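Local coordinates for FAD-binding oxidoreductase (Gulosibacter chungangensis, PDB 7PBG), which oxidises 4-ethylphenol and related 4-alkylphenols, dehydrogenating the side chain to give 4-vinylphenol-type products with the help of a bound FAD cofactor, at residues G160-H165 against A173-W178; G86-G91 against L153-V158. All coordinates share one frame; numbering follows the deposited sequence.

Interaction 1: residues G160-H165 against A173-W178; sequences GNTMEH and ADHSMW. With FAD (flavin-adenine dinucleotide), chain C.
Asn161 and His175 meet through one short hydrogen bond, ND1 of His175 donating to OD1 of Asn161 at 2.6 Å. The oxygen lies close to the imidazole plane, but the donor stands 41° out of the amide's carbonyl plane, and amide and ring are turned 60° against each other. An asparagine suits this place because its two ends do different work: with OD1 held by His175, ND2 is turned to the cofactor and donates to FAD O2 at 3.0 Å and to FAD O4' at 3.1 Å, joining the pyrimidine end of the flavin to the ribityl chain. CG of Asn161 stands anti to the backbone N (chi1 179°), which places the amide between His175 and FAD. The second shell fixes the histidine, whose NE2 is bonded to Asp149, so both ring nitrogens are engaged. Beside it, Thr162 lays OG1 against CB of His175 at 3.6 Å, while that hydroxyl is bonded to Val158 O one helical turn back. Farther out, the His165 ring comes obliquely against Ser176, CD2 3.6 Å from Ser176 CB, and a water bridges NE2 of His165 and OD2 of Asp174, donating to OD2 with its oxygen 2.5 Å away. Asp174 is also the N-cap of helix 175-178: its OD1 accepts from Ser176 OG at 2.7 Å and weakly from Ser176 N. His165, with positive phi, is the C-prime residue of the Schellman motif closing helix 158-163. A Schellman-ended helix thus faces an N-capped one within the FAD-binding domain of the PCMH-type flavoprotein fold.

Interaction 2: residues G86-G91 against L153-V158; sequences GGRNLG and LDWGSV. With FAD (flavin-adenine dinucleotide), chain C.
Gly86 and Ser157 bring their backbones closest, with CA atoms 5.4 Å apart, where the irregular loop 86-91 passes the residue just after a type I turn, Leu153 to Gly156. The main side-chain contact is Arg88 on Trp155: the aliphatic part of the arginine, not its guanidinium, does the touching, CD lying 3.5 Å from CD1 of the indole. Extended from CG to NE, the arginine chain runs its CB and CD past the pyrrole part of the ring while the charged end continues beyond, guanidinium and indole planes 45° apart. Leu90 adds a looser apolar touch, CD1 to CZ2 of Trp155 at 4.4 Å. Two waters bind the loops to the cofactor: one accepts a hydrogen bond from Arg88 NH1 and donates to Trp155 O and FAD O1P; the other accepts from Trp155 NE1 at 2.7 Å, donates to Arg88 O and is hydrogen-bonded to FAD O2'. Without the indole, as with an alanine here, the Arg88 methylenes would probably lose their apolar support and the second water its NE1 donor. Backbone amides grip the pyrophosphate from both loops: Gly86 N and Gly87 N share O2A, Arg88 N binds O1P, and Ser157 N reaches O2P at 2.8 Å. Glycine suits position 86 because a CB would clash with FAD O1P, and position 87 because its phi is positive. The first loop follows strand 81-84; the second leads into helix 158-163, N-capped by Ser157, whose OG is bonded to Gly160 N, and Gly156 and Asp154 are tied by backbone bonds to Tyr132 and Lys133 of helix 132-142.

Both contacts lie in the FAD-binding domain, partly buried, their centres about 12 Å apart, and both use helix 158-163: interaction 2 holds its capped start, interaction 1 its C-terminal part. Their polar contacts fall mostly on different parts of FAD: interaction 2 meets the pyrophosphate, mainly through backbone amides and waters, with the exposed Arg88 at its solvent side; interaction 1 uses a buried chain of side-chain bonds to reach the flavin and ribityl oxygens, and includes a bridging water at the partly exposed His165 and Asp174. The two touch directly where Glu164 OE2 and Asn89 ND2, 3.2 Å apart, probably form a hydrogen bond, and Arg477 binds both these residues.

Interaction 1: residues G160-H165 against A173-W178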
loop_
_atom_site.group_PDB
_atom_site.type_symbol
_atom_site.label_atom_id
_atom_site.label_comp_id
_atom_site.label_asym_id
_atom_site.label_seq_id
_atom_site.Cartn_x
_atom_site.Cartn_y
_atom_site.Cartn_z
ATOM N N GLY A 160 -4.304 16.271 3.078
ATOM C CA GLY A 160 -5.764 16.114 2.955
ATOM C C GLY A 160 -6.136 15.305 1.728
ATOM O O GLY A 160 -6.983 14.407 1.783
ATOM N N ASN A 161 -5.471 15.559 0.598
ATOM C CA ASN A 161 -5.764 14.812 -0.636
ATOM C C ASN A 161 -5.455 13.334 -0.371
ATOM O O ASN A 161 -6.234 12.460 -0.777
ATOM C CB ASN A 161 -4.940 15.407 -1.773
ATOM C CG ASN A 161 -5.181 14.677 -3.063
ATOM O OD1 ASN A 161 -4.586 13.605 -3.304
ATOM N ND2 ASN A 161 -6.040 15.250 -3.884
ATOM N N THR A 162 -4.312 13.053 0.256
ATOM C CA THR A 162 -3.874 11.683 0.567
ATOM C C THR A 162 -4.964 10.989 1.365
ATOM O O THR A 162 -5.198 9.786 1.078
ATOM C CB THR A 162 -2.491 11.672 1.224
ATOM O OG1 THR A 162 -1.551 12.250 0.319
ATOM C CG2 THR A 162 -2.015 10.283 1.533
ATOM N N MET A 163 -5.514 11.663 2.373
ATOM C CA MET A 163 -6.509 11.027 3.286
ATOM C C MET A 163 -7.787 10.654 2.522
ATOM O O MET A 163 -8.572 9.827 3.053
ATOM C CB MET A 163 -6.913 11.930 4.443
ATOM C CG MET A 163 -5.794 12.533 5.210
ATOM S SD MET A 163 -5.108 11.420 6.392
ATOM C CE MET A 163 -6.397 11.153 7.621
ATOM N N GLU A 164 -8.020 11.207 1.332
ATOM C CA GLU A 164 -9.160 10.848 0.459
ATOM C C GLU A 164 -8.763 9.810 -0.599
ATOM O O GLU A 164 -9.575 9.552 -1.483
ATOM C CB GLU A 164 -9.699 12.095 -0.253
ATOM C CG GLU A 164 -10.629 12.873 0.646
ATOM C CD GLU A 164 -12.017 12.243 0.746
ATOM O OE1 GLU A 164 -12.308 11.629 1.813
ATOM O OE2 GLU A 164 -12.826 12.394 -0.230
ATOM N N HIS A 165 -7.544 9.254 -0.559
ATOM C CA HIS A 165 -7.017 8.414 -1.651
ATOM C C HIS A 165 -7.073 9.232 -2.925
ATOM O O HIS A 165 -7.420 8.706 -4.009
ATOM C CB HIS A 165 -7.766 7.054 -1.809
ATOM C CG HIS A 165 -6.921 6.001 -2.480
ATOM N ND1 HIS A 165 -6.809 5.892 -3.864
ATOM C CD2 HIS A 165 -6.160 5.004 -1.977
ATOM C CE1 HIS A 165 -6.026 4.865 -4.162
ATOM N NE2 HIS A 165 -5.636 4.302 -3.019
ATOM N N ALA A 173 1.587 9.184 -8.981
ATOM C CA ALA A 173 0.180 9.664 -8.981
ATOM C C ALA A 173 -0.585 9.128 -7.772
ATOM O O ALA A 173 -1.580 9.762 -7.367
ATOM C CB ALA A 173 -0.487 9.287 -10.288
ATOM N N ASP A 174 -0.281 7.917 -7.314
ATOM C CA ASP A 174 -1.057 7.275 -6.216
ATOM C C ASP A 174 -0.512 7.783 -4.879
ATOM O O ASP A 174 0.426 7.216 -4.318
ATOM C CB ASP A 174 -0.972 5.745 -6.284
ATOM C CG ASP A 174 -1.911 5.032 -5.328
ATOM O OD1 ASP A 174 -2.443 5.679 -4.441
ATOM O OD2 ASP A 174 -2.179 3.833 -5.523
ATOM N N HIS A 175 -1.112 8.843 -4.388
ATOM C CA HIS A 175 -0.665 9.565 -3.189
ATOM C C HIS A 175 -0.622 8.608 -2.010
ATOM O O HIS A 175 0.317 8.676 -1.232
ATOM C CB HIS A 175 -1.560 10.784 -2.988
ATOM C CG HIS A 175 -1.437 11.762 -4.109
ATOM N ND1 HIS A 175 -2.298 12.820 -4.260
ATOM C CD2 HIS A 175 -0.573 11.822 -5.163
ATOM C CE1 HIS A 175 -1.924 13.521 -5.301
ATOM N NE2 HIS A 175 -0.864 12.932 -5.886
ATOM N N SER A 176 -1.542 7.673 -1.951
ATOM C CA SER A 176 -1.603 6.703 -0.832
ATOM C C SER A 176 -0.380 5.795 -0.842
ATOM O O SER A 176 0.006 5.325 0.220
ATOM C CB SER A 176 -2.847 5.865 -0.850
ATOM O OG SER A 176 -2.782 4.917 -1.883
ATOM N N MET A 177 0.186 5.504 -1.999
ATOM C CA MET A 177 1.386 4.636 -2.132
ATOM C C MET A 177 2.623 5.342 -1.576
ATOM O O MET A 177 3.464 4.689 -0.932
ATOM C CB MET A 177 1.611 4.321 -3.615
ATOM C CG MET A 177 2.805 3.458 -3.941
ATOM S SD MET A 177 2.661 2.936 -5.711
ATOM C CE MET A 177 0.907 2.648 -5.884
ATOM N N TRP A 178 2.705 6.648 -1.727
ATOM C CA TRP A 178 3.922 7.408 -1.361
ATOM C C TRP A 178 3.838 8.055 0.011
ATOM O O TRP A 178 4.889 8.460 0.509
ATOM C CB TRP A 178 4.266 8.365 -2.495
ATOM C CG TRP A 178 4.379 7.571 -3.748
ATOM C CD1 TRP A 178 3.501 7.540 -4.796
ATOM C CD2 TRP A 178 5.363 6.559 -4.014
ATOM N NE1 TRP A 178 3.916 6.629 -5.718
ATOM C CE2 TRP A 178 5.055 6.019 -5.281
ATOM C CE3 TRP A 178 6.491 6.087 -3.327
ATOM C CZ2 TRP A 178 5.819 5.022 -5.876
ATOM C CZ3 TRP A 178 7.238 5.080 -3.908
ATOM C CH2 TRP A 178 6.899 4.557 -5.159
HETATM P PA FAD C . -9.241 18.245 2.782
HETATM O O1A FAD C . -10.564 18.847 2.436
HETATM O O2A FAD C . -8.378 18.940 3.805
HETATM O O5B FAD C . -9.495 16.781 3.286
HETATM C C5B FAD C . -10.388 15.901 2.617
HETATM C C4B FAD C . -10.925 14.930 3.640
HETATM O O4B FAD C . -9.853 14.100 4.174
HETATM C C3B FAD C . -11.567 15.554 4.889
HETATM O O3B FAD C . -12.918 15.936 4.644
HETATM C C2B FAD C . -11.360 14.459 5.948
HETATM O O2B FAD C . -12.363 13.471 5.800
HETATM C C1B FAD C . -9.976 13.937 5.577
HETATM N N9A FAD C . -8.883 14.627 6.211
HETATM C C8A FAD C . -8.123 15.605 5.652
HETATM N N7A FAD C . -7.192 16.025 6.458
HETATM C C5A FAD C . -7.388 15.332 7.630
HETATM C C6A FAD C . -6.682 15.310 8.836
HETATM N N6A FAD C . -5.647 16.121 9.094
HETATM N N1A FAD C . -7.139 14.479 9.800
HETATM C C2A FAD C . -8.192 13.669 9.520
HETATM N N3A FAD C . -8.908 13.581 8.407
HETATM C C4A FAD C . -8.446 14.455 7.489
HETATM N N1 FAD C . -8.872 15.311 -6.548
HETATM C C2 FAD C . -7.851 14.516 -6.816
HETATM O O2 FAD C . -7.441 13.683 -5.967
HETATM N N3 FAD C . -7.157 14.624 -7.964
HETATM C C4 FAD C . -7.511 15.489 -8.960
HETATM O O4 FAD C . -6.790 15.597 -9.971
HETATM C C4X FAD C . -8.603 16.310 -8.745
HETATM N N5 FAD C . -8.951 17.124 -9.705
HETATM C C5X FAD C . -10.031 17.936 -9.459
HETATM C C6 FAD C . -10.409 18.838 -10.463
HETATM C C7 FAD C . -11.447 19.733 -10.285
HETATM C C7M FAD C . -11.804 20.699 -11.395
HETATM C C8 FAD C . -12.127 19.735 -9.048
HETATM C C8M FAD C . -13.259 20.686 -8.807
HETATM C C9 FAD C . -11.787 18.828 -8.065
HETATM C C9A FAD C . -10.726 17.918 -8.229
HETATM N N10 FAD C . -10.318 17.033 -7.236
HETATM C C10 FAD C . -9.229 16.203 -7.459
HETATM C "C1'" FAD C . -10.946 17.016 -5.889
HETATM C "C2'" FAD C . -10.273 17.969 -4.889
HETATM O "O2'" FAD C . -9.975 19.265 -5.512
HETATM C "C3'" FAD C . -8.931 17.475 -4.310
HETATM O "O3'" FAD C . -9.018 16.111 -3.978
HETATM C "C4'" FAD C . -8.415 18.243 -3.086
HETATM O "O4'" FAD C . -6.990 18.095 -2.979
HETATM C "C5'" FAD C . -9.081 17.766 -1.824
HETATM O "O5'" FAD C . -9.199 18.816 -0.854
HETATM P P FAD C . -8.075 19.057 0.254
HETATM O O1P FAD C . -8.219 20.459 0.766
HETATM O O2P FAD C . -6.775 18.659 -0.368
HETATM O O3P FAD C . -8.435 18.014 1.412
HETATM O O HOH W 1 -3.659 2.751 -3.854
#

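Interaction 2: residues G86-G91 against L153-V158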
loop_
_atom_site.group_PDB
_atom_site.type_symbol
_atom_site.label_atom_id
_atom_site.label_comp_id
_atom_site.label_asym_id
_atom_site.label_seq_id
_atom_site.Cartn_x
_atom_site.Cartn_y
_atom_site.Cartn_z
ATOM N N GLY A 86 -6.974 21.249 4.467
ATOM C CA GLY A 86 -7.267 22.462 3.704
ATOM C C GLY A 86 -8.757 22.736 3.650
ATOM O O GLY A 86 -9.134 23.930 3.549
ATOM N N GLY A 87 -9.577 21.696 3.697
ATOM C CA GLY A 87 -11.041 21.845 3.585
ATOM C C GLY A 87 -11.504 22.233 2.185
ATOM O O GLY A 87 -12.561 22.848 2.055
ATOM N N ARG A 88 -10.701 21.969 1.163
ATOM C CA ARG A 88 -11.053 22.258 -0.241
ATOM C C ARG A 88 -11.427 20.973 -0.990
ATOM O O ARG A 88 -11.130 20.893 -2.202
ATOM C CB ARG A 88 -9.921 23.067 -0.880
ATOM C CG ARG A 88 -9.675 24.383 -0.157
ATOM C CD ARG A 88 -8.544 25.205 -0.712
ATOM N NE ARG A 88 -8.334 26.396 0.100
ATOM C CZ ARG A 88 -7.676 26.452 1.259
ATOM N NH1 ARG A 88 -7.058 25.391 1.756
ATOM N NH2 ARG A 88 -7.619 27.599 1.916
ATOM N N ASN A 89 -12.160 20.070 -0.343
ATOM C CA ASN A 89 -12.574 18.779 -0.966
ATOM C C ASN A 89 -13.777 19.035 -1.894
ATOM O O ASN A 89 -14.801 18.369 -1.744
ATOM C CB ASN A 89 -12.801 17.749 0.122
ATOM C CG ASN A 89 -12.756 16.316 -0.376
ATOM O OD1 ASN A 89 -12.085 16.013 -1.379
ATOM N ND2 ASN A 89 -13.454 15.434 0.316
ATOM N N LEU A 90 -13.630 19.975 -2.832
ATOM C CA LEU A 90 -14.678 20.361 -3.783
ATOM C C LEU A 90 -15.089 19.139 -4.584
ATOM O O LEU A 90 -14.196 18.396 -5.073
ATOM C CB LEU A 90 -14.160 21.460 -4.704
ATOM C CG LEU A 90 -13.876 22.784 -4.010
ATOM C CD1 LEU A 90 -13.298 23.715 -5.041
ATOM C CD2 LEU A 90 -15.111 23.376 -3.348
ATOM N N GLY A 91 -16.401 18.965 -4.715
ATOM C CA GLY A 91 -17.023 17.852 -5.439
ATOM C C GLY A 91 -17.335 16.672 -4.552
ATOM O O GLY A 91 -17.993 15.705 -5.059
ATOM N N LEU A 153 -5.523 21.018 -8.722
ATOM C CA LEU A 153 -5.596 22.391 -8.170
ATOM C C LEU A 153 -4.505 22.603 -7.116
ATOM O O LEU A 153 -4.407 21.813 -6.175
ATOM C CB LEU A 153 -7.012 22.581 -7.622
ATOM C CG LEU A 153 -8.102 22.459 -8.677
ATOM C CD1 LEU A 153 -9.491 22.433 -8.015
ATOM C CD2 LEU A 153 -8.010 23.591 -9.660
ATOM N N ASP A 154 -3.745 23.695 -7.205
ATOM C CA ASP A 154 -2.515 23.841 -6.391
ATOM C C ASP A 154 -2.801 24.190 -4.930
ATOM O O ASP A 154 -1.863 24.142 -4.114
ATOM C CB ASP A 154 -1.521 24.820 -6.999
ATOM C CG ASP A 154 -1.929 26.280 -7.003
ATOM O OD1 ASP A 154 -2.632 26.703 -6.093
ATOM O OD2 ASP A 154 -1.363 27.001 -7.809
ATOM N N TRP A 155 -4.051 24.491 -4.586
ATOM C CA TRP A 155 -4.500 24.755 -3.201
ATOM C C TRP A 155 -4.842 23.455 -2.470
ATOM O O TRP A 155 -5.160 23.551 -1.252
ATOM C CB TRP A 155 -5.730 25.689 -3.200
ATOM C CG TRP A 155 -6.932 25.252 -3.977
ATOM C CD1 TRP A 155 -7.661 24.087 -3.869
ATOM C CD2 TRP A 155 -7.633 26.053 -4.961
ATOM N NE1 TRP A 155 -8.758 24.124 -4.681
ATOM C CE2 TRP A 155 -8.737 25.289 -5.407
ATOM C CE3 TRP A 155 -7.416 27.314 -5.526
ATOM C CZ2 TRP A 155 -9.636 25.763 -6.363
ATOM C CZ3 TRP A 155 -8.288 27.768 -6.500
ATOM C CH2 TRP A 155 -9.396 27.019 -6.885
ATOM N N GLY A 156 -4.849 22.314 -3.152
ATOM C CA GLY A 156 -5.049 21.007 -2.500
ATOM C C GLY A 156 -4.006 20.777 -1.419
ATOM O O GLY A 156 -2.848 21.183 -1.594
ATOM N N SER A 157 -4.398 20.224 -0.279
ATOM C CA SER A 157 -3.495 19.816 0.830
ATOM C C SER A 157 -2.760 18.509 0.514
ATOM O O SER A 157 -3.415 17.472 0.145
ATOM C CB SER A 157 -4.269 19.684 2.136
ATOM O OG SER A 157 -3.503 18.978 3.083
ATOM N N VAL A 158 -1.437 18.485 0.617
ATOM C CA VAL A 158 -0.684 17.221 0.361
ATOM C C VAL A 158 -1.273 16.133 1.238
ATOM O O VAL A 158 -1.613 15.016 0.726
ATOM C CB VAL A 158 0.818 17.444 0.576
ATOM C CG1 VAL A 158 1.635 16.170 0.346
ATOM C CG2 VAL A 158 1.316 18.591 -0.259
HETATM P PA FAD C . -9.241 18.245 2.782
HETATM O O1A FAD C . -10.564 18.847 2.436
HETATM O O2A FAD C . -8.378 18.940 3.805
HETATM O O5B FAD C . -9.495 16.781 3.286
HETATM C C5B FAD C . -10.388 15.901 2.617
HETATM C C4B FAD C . -10.925 14.930 3.640
HETATM O O4B FAD C . -9.853 14.100 4.174
HETATM C C3B FAD C . -11.567 15.554 4.889
HETATM O O3B FAD C . -12.918 15.936 4.644
HETATM C C2B FAD C . -11.360 14.459 5.948
HETATM O O2B FAD C . -12.363 13.471 5.800
HETATM C C1B FAD C . -9.976 13.937 5.577
HETATM N N9A FAD C . -8.883 14.627 6.211
HETATM C C8A FAD C . -8.123 15.605 5.652
HETATM N N7A FAD C . -7.192 16.025 6.458
HETATM C C5A FAD C . -7.388 15.332 7.630
HETATM C C6A FAD C . -6.682 15.310 8.836
HETATM N N6A FAD C . -5.647 16.121 9.094
HETATM N N1A FAD C . -7.139 14.479 9.800
HETATM C C2A FAD C . -8.192 13.669 9.520
HETATM N N3A FAD C . -8.908 13.581 8.407
HETATM C C4A FAD C . -8.446 14.455 7.489
HETATM N N1 FAD C . -8.872 15.311 -6.548
HETATM C C2 FAD C . -7.851 14.516 -6.816
HETATM O O2 FAD C . -7.441 13.683 -5.967
HETATM N N3 FAD C . -7.157 14.624 -7.964
HETATM C C4 FAD C . -7.511 15.489 -8.960
HETATM O O4 FAD C . -6.790 15.597 -9.971
HETATM C C4X FAD C . -8.603 16.310 -8.745
HETATM N N5 FAD C . -8.951 17.124 -9.705
HETATM C C5X FAD C . -10.031 17.936 -9.459
HETATM C C6 FAD C . -10.409 18.838 -10.463
HETATM C C7 FAD C . -11.447 19.733 -10.285
HETATM C C7M FAD C . -11.804 20.699 -11.395
HETATM C C8 FAD C . -12.127 19.735 -9.048
HETATM C C8M FAD C . -13.259 20.686 -8.807
HETATM C C9 FAD C . -11.787 18.828 -8.065
HETATM C C9A FAD C . -10.726 17.918 -8.229
HETATM N N10 FAD C . -10.318 17.033 -7.236
HETATM C C10 FAD C . -9.229 16.203 -7.459
HETATM C "C1'" FAD C . -10.946 17.016 -5.889
HETATM C "C2'" FAD C . -10.273 17.969 -4.889
HETATM O "O2'" FAD C . -9.975 19.265 -5.512
HETATM C "C3'" FAD C . -8.931 17.475 -4.310
HETATM O "O3'" FAD C . -9.018 16.111 -3.978
HETATM C "C4'" FAD C . -8.415 18.243 -3.086
HETATM O "O4'" FAD C . -6.990 18.095 -2.979
HETATM C "C5'" FAD C . -9.081 17.766 -1.824
HETATM O "O5'" FAD C . -9.199 18.816 -0.854
HETATM P P FAD C . -8.075 19.057 0.254
HETATM O O1P FAD C . -8.219 20.459 0.766
HETATM O O2P FAD C . -6.775 18.659 -0.368
HETATM O O3P FAD C . -8.435 18.014 1.412
HETATM O O HOH W 2 -6.649 22.737 0.628
HETATM O O HOH W 3 -10.296 21.886 -4.638
#